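Local coordinates for protein oxygen-independent coproporphyrinogen III oxidase (Escherichia coli, PDB 1OLT) that catalyses the anaerobic oxidative decarboxylation of coproporphyrinogen III to protoporphyrinogen IX in heme biosynthesis, as a radical SAM enzyme with a [4Fe-4S] cluster, at residues Y56-F61 against G325-S330; N339-K344 against L357-A362; P52-V57 against T319-M324. All blocks are in the same frame, centred on the assembly; numbering follows the deposited sequence. Where two conformers were deposited one is given.

Contact 1: Y56-F61 against G325-S330. With SAM (S-adenosylmethionine), chain D.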
# COMPACT_ATOMS: atom_id res chain seq x y z
N TYR A 56 -1.63 -8.17 8.78
CA TYR A 56 -1.74 -6.71 8.77
C TYR A 56 -2.51 -6.28 10.03
O TYR A 56 -3.54 -6.85 10.32
CB TYR A 56 -2.49 -6.20 7.51
CG TYR A 56 -2.68 -4.74 7.58
CD1 TYR A 56 -1.64 -3.87 7.29
CD2 TYR A 56 -3.89 -4.19 8.02
CE1 TYR A 56 -1.82 -2.45 7.47
CE2 TYR A 56 -4.07 -2.79 8.14
CZ TYR A 56 -3.04 -1.95 7.87
OH TYR A 56 -3.16 -0.60 8.05
N VAL A 57 -1.99 -5.29 10.78
CA VAL A 57 -2.72 -4.69 11.88
C VAL A 57 -2.88 -3.16 11.63
O VAL A 57 -1.90 -2.45 11.33
CB VAL A 57 -2.01 -4.90 13.23
CG1 VAL A 57 -2.87 -4.30 14.34
CG2 VAL A 57 -1.70 -6.38 13.50
N HIS A 58 -4.13 -2.69 11.68
CA HIS A 58 -4.45 -1.30 11.50
C HIS A 58 -4.40 -0.63 12.89
O HIS A 58 -5.02 -1.10 13.82
CB HIS A 58 -5.82 -1.08 10.94
CG HIS A 58 -5.95 0.25 10.27
ND1 HIS A 58 -5.33 0.53 9.08
CD2 HIS A 58 -6.63 1.38 10.63
CE1 HIS A 58 -5.65 1.77 8.71
NE2 HIS A 58 -6.43 2.30 9.64
N ILE A 59 -3.63 0.42 13.01
CA ILE A 59 -3.55 1.22 14.21
C ILE A 59 -4.06 2.61 13.80
O ILE A 59 -3.37 3.33 13.06
CB ILE A 59 -2.11 1.32 14.77
CG1 ILE A 59 -1.43 -0.01 15.09
CG2 ILE A 59 -2.11 2.18 16.05
CD1 ILE A 59 -2.15 -0.84 16.08
N PRO A 60 -5.28 2.99 14.18
CA PRO A 60 -5.86 4.16 13.55
C PRO A 60 -5.46 5.52 14.10
O PRO A 60 -5.66 6.51 13.40
CB PRO A 60 -7.36 3.94 13.73
CG PRO A 60 -7.48 3.19 15.09
CD PRO A 60 -6.27 2.30 15.06
N PHE A 61 -4.85 5.59 15.27
CA PHE A 61 -4.70 6.83 15.96
C PHE A 61 -3.56 7.70 15.42
O PHE A 61 -2.47 7.19 15.10
CB PHE A 61 -4.57 6.54 17.49
CG PHE A 61 -5.69 5.75 18.05
CD1 PHE A 61 -6.93 6.25 18.11
CD2 PHE A 61 -5.46 4.44 18.46
CE1 PHE A 61 -7.99 5.47 18.59
CE2 PHE A 61 -6.50 3.68 18.92
CZ PHE A 61 -7.72 4.20 19.02
N GLY A 325 -7.94 -5.36 13.24
CA GLY A 325 -8.17 -3.98 13.62
C GLY A 325 -9.21 -3.27 12.73
O GLY A 325 -9.72 -3.82 11.72
N VAL A 326 -9.59 -2.09 13.14
CA VAL A 326 -10.62 -1.34 12.46
C VAL A 326 -10.20 -1.09 10.98
O VAL A 326 -9.09 -0.69 10.72
CB VAL A 326 -10.92 0.03 13.23
CG1 VAL A 326 -9.76 1.01 13.15
CG2 VAL A 326 -12.12 0.67 12.67
N SER A 327 -11.13 -1.34 10.04
CA SER A 327 -10.98 -1.21 8.60
C SER A 327 -10.10 -2.26 7.92
O SER A 327 -10.05 -2.26 6.71
CB SER A 327 -10.50 0.17 8.17
OG SER A 327 -9.08 0.33 8.27
N ALA A 328 -9.49 -3.17 8.69
CA ALA A 328 -8.52 -4.08 8.12
C ALA A 328 -9.13 -5.03 7.12
O ALA A 328 -10.15 -5.64 7.36
CB ALA A 328 -7.76 -4.84 9.18
N ILE A 329 -8.46 -5.10 5.97
CA ILE A 329 -8.77 -6.07 4.90
C ILE A 329 -7.92 -7.32 4.92
O ILE A 329 -6.71 -7.25 5.08
CB ILE A 329 -8.68 -5.39 3.52
CG1 ILE A 329 -9.69 -4.26 3.44
CG2 ILE A 329 -9.09 -6.36 2.41
CD1 ILE A 329 -9.40 -3.20 2.28
N SER A 330 -8.58 -8.45 4.75
CA SER A 330 -7.96 -9.77 4.62
C SER A 330 -8.11 -10.24 3.16
O SER A 330 -9.14 -9.97 2.57
CB SER A 330 -8.66 -10.77 5.52
OG SER A 330 -8.63 -10.40 6.89
N SAM D . -3.98 4.49 0.73
CA SAM D . -3.07 5.63 0.48
C SAM D . -3.55 6.50 -0.70
O SAM D . -3.81 7.72 -0.60
OXT SAM D . -3.75 6.05 -1.85
CB SAM D . -1.62 5.12 0.26
CG SAM D . -0.93 4.47 1.50
SD SAM D . -0.75 2.66 1.41
CE SAM D . 0.97 2.47 0.84
C5' SAM D . -0.59 1.95 3.10
C4' SAM D . -1.83 2.18 3.93
O4' SAM D . -2.87 1.41 3.33
C3' SAM D . -1.74 1.68 5.38
O3' SAM D . -1.00 2.56 6.19
C2' SAM D . -3.20 1.51 5.68
O2' SAM D . -3.79 2.77 5.88
C1' SAM D . -3.74 0.91 4.37
N9 SAM D . -3.68 -0.54 4.35
C8 SAM D . -2.62 -1.32 4.03
N7 SAM D . -3.00 -2.65 4.17
C5 SAM D . -4.24 -2.69 4.56
C6 SAM D . -5.08 -3.72 4.86
N6 SAM D . -4.75 -5.00 4.74
N1 SAM D . -6.33 -3.40 5.28
C2 SAM D . -6.73 -2.13 5.39
N3 SAM D . -5.91 -1.10 5.13
C4 SAM D . -4.68 -1.38 4.71

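Contact 2: N339-K344 against L357-A362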
# COMPACT_ATOMS: atom_id res chain seq x y z
N ASN A 339 -13.01 -5.80 8.00
CA ASN A 339 -13.56 -5.40 9.29
C ASN A 339 -14.32 -4.07 9.22
O ASN A 339 -14.05 -3.20 8.36
CB ASN A 339 -12.42 -5.25 10.29
CG ASN A 339 -11.92 -6.58 10.83
OD1 ASN A 339 -12.58 -7.64 10.71
ND2 ASN A 339 -10.70 -6.53 11.50
N GLN A 340 -15.30 -3.93 10.10
CA GLN A 340 -15.94 -2.64 10.44
C GLN A 340 -14.93 -1.50 10.33
O GLN A 340 -13.86 -1.55 10.90
CB GLN A 340 -16.53 -2.72 11.87
CG GLN A 340 -17.62 -3.77 12.08
CD GLN A 340 -18.93 -3.52 11.36
OE1 GLN A 340 -19.17 -2.44 10.84
NE2 GLN A 340 -19.76 -4.56 11.29
N LYS A 341 -15.32 -0.45 9.61
CA LYS A 341 -14.51 0.73 9.46
C LYS A 341 -14.76 1.82 10.49
O LYS A 341 -13.99 2.74 10.60
CB LYS A 341 -14.60 1.29 8.02
CG LYS A 341 -15.87 2.01 7.64
CD LYS A 341 -15.93 2.26 6.08
CE LYS A 341 -14.78 3.15 5.56
NZ LYS A 341 -14.51 2.95 4.09
N GLU A 342 -15.80 1.74 11.26
CA GLU A 342 -15.99 2.73 12.31
C GLU A 342 -15.65 2.05 13.60
O GLU A 342 -16.11 0.95 13.88
CB GLU A 342 -17.41 3.18 12.38
CG GLU A 342 -18.01 3.21 11.03
CD GLU A 342 -18.46 4.53 10.65
OE1 GLU A 342 -17.60 5.29 10.08
OE2 GLU A 342 -19.67 4.76 10.92
N LEU A 343 -14.90 2.76 14.40
CA LEU A 343 -14.40 2.22 15.59
C LEU A 343 -15.44 1.71 16.57
O LEU A 343 -15.24 0.64 17.14
CB LEU A 343 -13.45 3.24 16.26
CG LEU A 343 -12.64 2.68 17.40
CD1 LEU A 343 -11.74 1.55 16.92
CD2 LEU A 343 -11.79 3.78 18.00
N LYS A 344 -16.55 2.45 16.72
CA LYS A 344 -17.56 2.07 17.67
C LYS A 344 -18.18 0.74 17.22
O LYS A 344 -18.46 -0.13 18.05
CB LYS A 344 -18.65 3.12 17.77
CG LYS A 344 -19.79 2.71 18.69
CD LYS A 344 -20.85 3.88 18.67
CE LYS A 344 -22.09 3.57 19.53
NZ LYS A 344 -22.04 4.39 20.82
N LEU A 357 -15.89 -8.81 11.40
CA LEU A 357 -16.19 -9.01 9.97
C LEU A 357 -17.42 -8.25 9.58
O LEU A 357 -18.50 -8.45 10.15
CB LEU A 357 -16.35 -10.49 9.62
CG LEU A 357 -16.75 -10.79 8.16
CD1 LEU A 357 -15.74 -10.40 7.22
CD2 LEU A 357 -17.03 -12.29 8.03
N TRP A 358 -17.26 -7.39 8.58
CA TRP A 358 -18.31 -6.48 8.10
C TRP A 358 -18.81 -6.85 6.71
O TRP A 358 -20.01 -7.05 6.49
CB TRP A 358 -17.74 -5.07 8.08
CG TRP A 358 -18.62 -4.04 7.54
CD1 TRP A 358 -19.97 -3.97 7.64
CD2 TRP A 358 -18.21 -2.89 6.83
NE1 TRP A 358 -20.43 -2.83 7.03
CE2 TRP A 358 -19.37 -2.16 6.49
CE3 TRP A 358 -16.96 -2.39 6.42
CZ2 TRP A 358 -19.34 -0.98 5.76
CZ3 TRP A 358 -16.91 -1.20 5.73
CH2 TRP A 358 -18.10 -0.50 5.39
N ARG A 359 -17.90 -6.91 5.76
CA ARG A 359 -18.28 -7.16 4.38
C ARG A 359 -17.15 -7.83 3.63
O ARG A 359 -16.04 -7.88 4.12
CB ARG A 359 -18.64 -5.86 3.69
CG ARG A 359 -17.54 -4.84 3.77
CD ARG A 359 -17.89 -3.49 3.08
NE ARG A 359 -16.75 -2.64 2.95
CZ ARG A 359 -16.63 -1.63 2.07
NH1 ARG A 359 -17.61 -1.38 1.22
NH2 ARG A 359 -15.52 -0.87 2.04
N GLY A 360 -17.46 -8.35 2.45
CA GLY A 360 -16.43 -8.94 1.62
C GLY A 360 -16.96 -9.54 0.34
O GLY A 360 -18.11 -9.31 -0.03
N ILE A 361 -16.12 -10.31 -0.35
CA ILE A 361 -16.48 -10.98 -1.61
C ILE A 361 -15.75 -12.31 -1.77
O ILE A 361 -14.56 -12.40 -1.52
CB ILE A 361 -16.11 -10.07 -2.82
CG1 ILE A 361 -16.58 -10.71 -4.17
CG2 ILE A 361 -14.65 -9.80 -2.87
CD1 ILE A 361 -17.07 -9.70 -5.10
N ALA A 362 -16.47 -13.33 -2.25
CA ALA A 362 -15.85 -14.58 -2.68
C ALA A 362 -15.65 -14.40 -4.18
O ALA A 362 -16.61 -14.27 -4.89
CB ALA A 362 -16.78 -15.75 -2.42

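Contact 3: P52-V57 against T319-M324. With SAM (S-adenosylmethionine), chain D.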
# COMPACT_ATOMS: atom_id res chain seq x y z
N PRO A 52 1.65 -19.75 3.17
CA PRO A 52 2.22 -18.82 4.12
C PRO A 52 1.17 -17.74 4.54
O PRO A 52 0.27 -17.38 3.77
CB PRO A 52 3.37 -18.19 3.34
CG PRO A 52 3.69 -19.09 2.19
CD PRO A 52 2.47 -19.91 1.93
N LEU A 53 1.31 -17.22 5.75
CA LEU A 53 0.42 -16.23 6.28
C LEU A 53 1.17 -14.92 6.44
O LEU A 53 2.26 -14.87 6.97
CB LEU A 53 -0.15 -16.72 7.65
CG LEU A 53 -1.28 -15.93 8.30
CD1 LEU A 53 -2.48 -15.78 7.44
CD2 LEU A 53 -1.72 -16.55 9.68
N SER A 54 0.54 -13.87 5.98
CA SER A 54 0.91 -12.49 6.20
C SER A 54 -0.13 -11.82 7.13
O SER A 54 -1.30 -12.10 7.02
CB SER A 54 0.94 -11.78 4.83
OG SER A 54 1.26 -10.38 5.03
N LEU A 55 0.32 -10.97 8.03
CA LEU A 55 -0.53 -10.32 8.98
C LEU A 55 -0.48 -8.82 8.76
O LEU A 55 0.57 -8.28 8.58
CB LEU A 55 -0.09 -10.65 10.41
CG LEU A 55 -0.08 -12.10 10.79
CD1 LEU A 55 0.37 -12.21 12.22
CD2 LEU A 55 -1.38 -12.71 10.61
N TYR A 56 -1.63 -8.17 8.78
CA TYR A 56 -1.74 -6.71 8.77
C TYR A 56 -2.51 -6.28 10.03
O TYR A 56 -3.54 -6.85 10.32
CB TYR A 56 -2.49 -6.20 7.51
CG TYR A 56 -2.68 -4.74 7.58
CD1 TYR A 56 -1.64 -3.87 7.29
CD2 TYR A 56 -3.89 -4.19 8.02
CE1 TYR A 56 -1.82 -2.45 7.47
CE2 TYR A 56 -4.07 -2.79 8.14
CZ TYR A 56 -3.04 -1.95 7.87
OH TYR A 56 -3.16 -0.60 8.05
N VAL A 57 -1.99 -5.29 10.78
CA VAL A 57 -2.72 -4.69 11.88
C VAL A 57 -2.88 -3.16 11.63
O VAL A 57 -1.90 -2.45 11.33
CB VAL A 57 -2.01 -4.90 13.23
CG1 VAL A 57 -2.87 -4.30 14.34
CG2 VAL A 57 -1.70 -6.38 13.50
N THR A 319 0.42 -15.67 -0.59
CA THR A 319 0.17 -15.75 0.83
C THR A 319 -1.30 -15.46 1.11
O THR A 319 -1.96 -14.76 0.36
CB THR A 319 1.06 -14.76 1.65
OG1 THR A 319 0.67 -13.40 1.38
CG2 THR A 319 2.51 -14.86 1.21
N ASP A 320 -1.82 -16.01 2.21
CA ASP A 320 -3.07 -15.55 2.73
C ASP A 320 -2.73 -14.38 3.66
O ASP A 320 -1.75 -14.47 4.41
CB ASP A 320 -3.77 -16.64 3.51
CG ASP A 320 -4.41 -17.68 2.65
OD1 ASP A 320 -4.79 -17.39 1.51
OD2 ASP A 320 -4.60 -18.86 3.06
N LEU A 321 -3.54 -13.33 3.62
CA LEU A 321 -3.30 -12.11 4.38
C LEU A 321 -4.46 -11.93 5.34
O LEU A 321 -5.61 -11.82 4.91
CB LEU A 321 -3.26 -10.91 3.45
CG LEU A 321 -3.48 -9.54 4.12
CD1 LEU A 321 -2.20 -9.20 4.63
CD2 LEU A 321 -4.02 -8.46 3.10
N LEU A 322 -4.16 -11.96 6.63
CA LEU A 322 -5.14 -11.70 7.65
C LEU A 322 -4.97 -10.29 8.18
O LEU A 322 -3.91 -9.90 8.70
CB LEU A 322 -5.00 -12.68 8.83
CG LEU A 322 -5.94 -12.43 9.98
CD1 LEU A 322 -7.43 -12.67 9.62
CD2 LEU A 322 -5.54 -13.29 11.23
N GLY A 323 -6.06 -9.55 8.12
CA GLY A 323 -6.06 -8.17 8.52
C GLY A 323 -6.84 -8.05 9.82
O GLY A 323 -7.98 -8.55 9.94
N MET A 324 -6.22 -7.40 10.80
CA MET A 324 -6.84 -7.23 12.16
C MET A 324 -6.95 -5.75 12.45
O MET A 324 -6.14 -4.95 11.96
CB MET A 324 -5.95 -7.88 13.21
CG MET A 324 -5.96 -9.42 13.24
SD MET A 324 -4.37 -10.08 13.90
CE MET A 324 -3.41 -10.08 12.40
N SAM D . -3.98 4.49 0.73
CA SAM D . -3.07 5.63 0.48
C SAM D . -3.55 6.50 -0.70
O SAM D . -3.81 7.72 -0.60
OXT SAM D . -3.75 6.05 -1.85
CB SAM D . -1.62 5.12 0.26
CG SAM D . -0.93 4.47 1.50
SD SAM D . -0.75 2.66 1.41
CE SAM D . 0.97 2.47 0.84
C5' SAM D . -0.59 1.95 3.10
C4' SAM D . -1.83 2.18 3.93
O4' SAM D . -2.87 1.41 3.33
C3' SAM D . -1.74 1.68 5.38
O3' SAM D . -1.00 2.56 6.19
C2' SAM D . -3.20 1.51 5.68
O2' SAM D . -3.79 2.77 5.88
C1' SAM D . -3.74 0.91 4.37
N9 SAM D . -3.68 -0.54 4.35
C8 SAM D . -2.62 -1.32 4.03
N7 SAM D . -3.00 -2.65 4.17
C5 SAM D . -4.24 -2.69 4.56
C6 SAM D . -5.08 -3.72 4.86
N6 SAM D . -4.75 -5.00 4.74
N1 SAM D . -6.33 -3.40 5.28
C2 SAM D . -6.73 -2.13 5.39
N3 SAM D . -5.91 -1.10 5.13
C4 SAM D . -4.68 -1.38 4.71

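Contact 1: Y56-F61 against G325-S330
His58, on the strand that starts before Tyr56, lies opposite Gly325, the two CA atoms 5.1 Å apart, where 325-330 enters a turn. From Gly325 to Ala328 the chain makes a type II beta turn, closed by Ala328 N to Gly325 O. A CB on Gly325 would run into His58 O and press on the carbonyl oxygen of the preceding residue. No hydrogen bond crosses; the closest approach is His58 CD2 to Val326 O, 3.2 Å, oblique to the ring. His58 CG stands anti to the backbone N (chi1 -158°), which places it beside Val326 O. Ser327 OG lies 3.5 Å above the imidazole centre without bonding to it, and donates to Val326 O at 2.7 Å. Pro60 CG meets Val326 CG1 at 3.7 Å.

Together the segments line one S-adenosylmethionine site at the radical SAM barrel. The adenine lies over one face of the Tyr56 ring, while Ala328 CB sits at the ring's edge, 4.1 Å from Tyr56 CD2. Tyr56 OH and His58 ND1 share a hydrogen bond of 2.7 Å, and His58 NE2 is hydrogen-bonded to Asn72 O. Ile329 reads the adenine through its backbone: its N donates to SAM N1 (2.8 Å, N-H...N 170°) and its O accepts from SAM N6, equally straight.

Contact 2: N339-K344 against L357-A362
Trp358 carries its CG anti to the backbone N (chi1 176°), which places that atom on the side of Gln340; Gln340, with CG beside its own backbone N (chi1 -62°) and a bend at chi2, brings its amide back to meet the indole. The setting is the edge of a three-stranded antiparallel sheet, where strand 335-339 runs on through a loop into helix 343-353 and strand 357-362 returns alongside. Asn339 and Leu357 form a non-hydrogen-bonded antiparallel pair, CA atoms 4.5 Å apart, and Trp358 and Arg359 both face Gln338 in a classic beta bulge.

Over one face of the indole lies Gln340 OE1, displaced toward the rim and 3.6 Å from Trp358 CD1. The two side chains cross at about a right angle, their amide and ring planes 32° apart. Gln340 NE2 is bonded to Gln349 OE1 of the following helix, which probably holds the amide's rotation. Arg359 CD lies over the opposite face, also displaced toward the rim, so the indole has a neighbour on each face. Arg359 NH2 is bonded to Gln338 OE1. Asn339 ND2 turns to Gly325 O and Glu92 OE2.

At the six-membered ring the aliphatic part of Lys341 takes over, with CD 3.6 Å from Trp358 CH2 in the conformer given. At the root of the indole, Trp358 CB packs 3.4 Å from Gln340 N.

Contact 3: P52-V57 against T319-M324
Leu55 and Met324 cross obliquely on the sheet face they share with Leu53, Asp320, Leu322 and Val57; in the conformer given, the Met324 CE methyl reaches Leu55 CD2 at 3.8 Å. There the bend of Met324 at chi3 (-85°) brings CE back toward the neighbouring strand. Strands 53-57 and 320-324 are parallel neighbours in the radical SAM barrel sheet, their short axes 4.6 Å apart at closest approach and 23° between directions. Five backbone hydrogen bonds join them in alternation, from Asp320 N to Pro52 O through to Met324 N to Tyr56 O at 2.8 Å.

On the Leu55 side, Leu322 CB also packs against Leu55 CD2, at 4.0 Å, and Leu53 CD1 lies beside Leu322 CB. Asp320 points to this face too, but its OD2 makes a salt bridge to Arg103 and its OD1 is bonded to Gly333 N.

The other face carries Ser54, Leu321 and Tyr56, with Gly323 in register beside Tyr56. Leu321 CD1 touches Tyr56 CB at 4.2 Å, while its other branch, CD2, comes to 3.9 Å from SAM N6. An alanine in place of Tyr56 would keep CB against Leu321 but would probably leave the adenine without the ring beneath it and His58 ND1 without its hydroxyl partner. Ser54 OG, bonded to Gln107 NE2, lies 3.7 Å from Leu321 CD1.

In the fold
Contacts 1 and 3 are buried and share Tyr56 and Val57 of strand 53-62; contact 2 lies nearer the surface. Contact 3 is a ladder of backbone bonds between parallel strands of the barrel sheet, whereas contact 1, just beyond it, has no hydrogen bond across its segments and joins them by packing, part of it beside the bound S-adenosylmethionine. Strand 320-324 leads through the turn of contact 1 into strand 329-332, and Ser330 OG is probably bonded to Gly323 N. Contact 2 belongs to the small antiparallel sheet that 329-332 begins; its chemistry is a tryptophan between polar and charged chains. It probably reaches contact 1 through Ser327 N to Gln340 O.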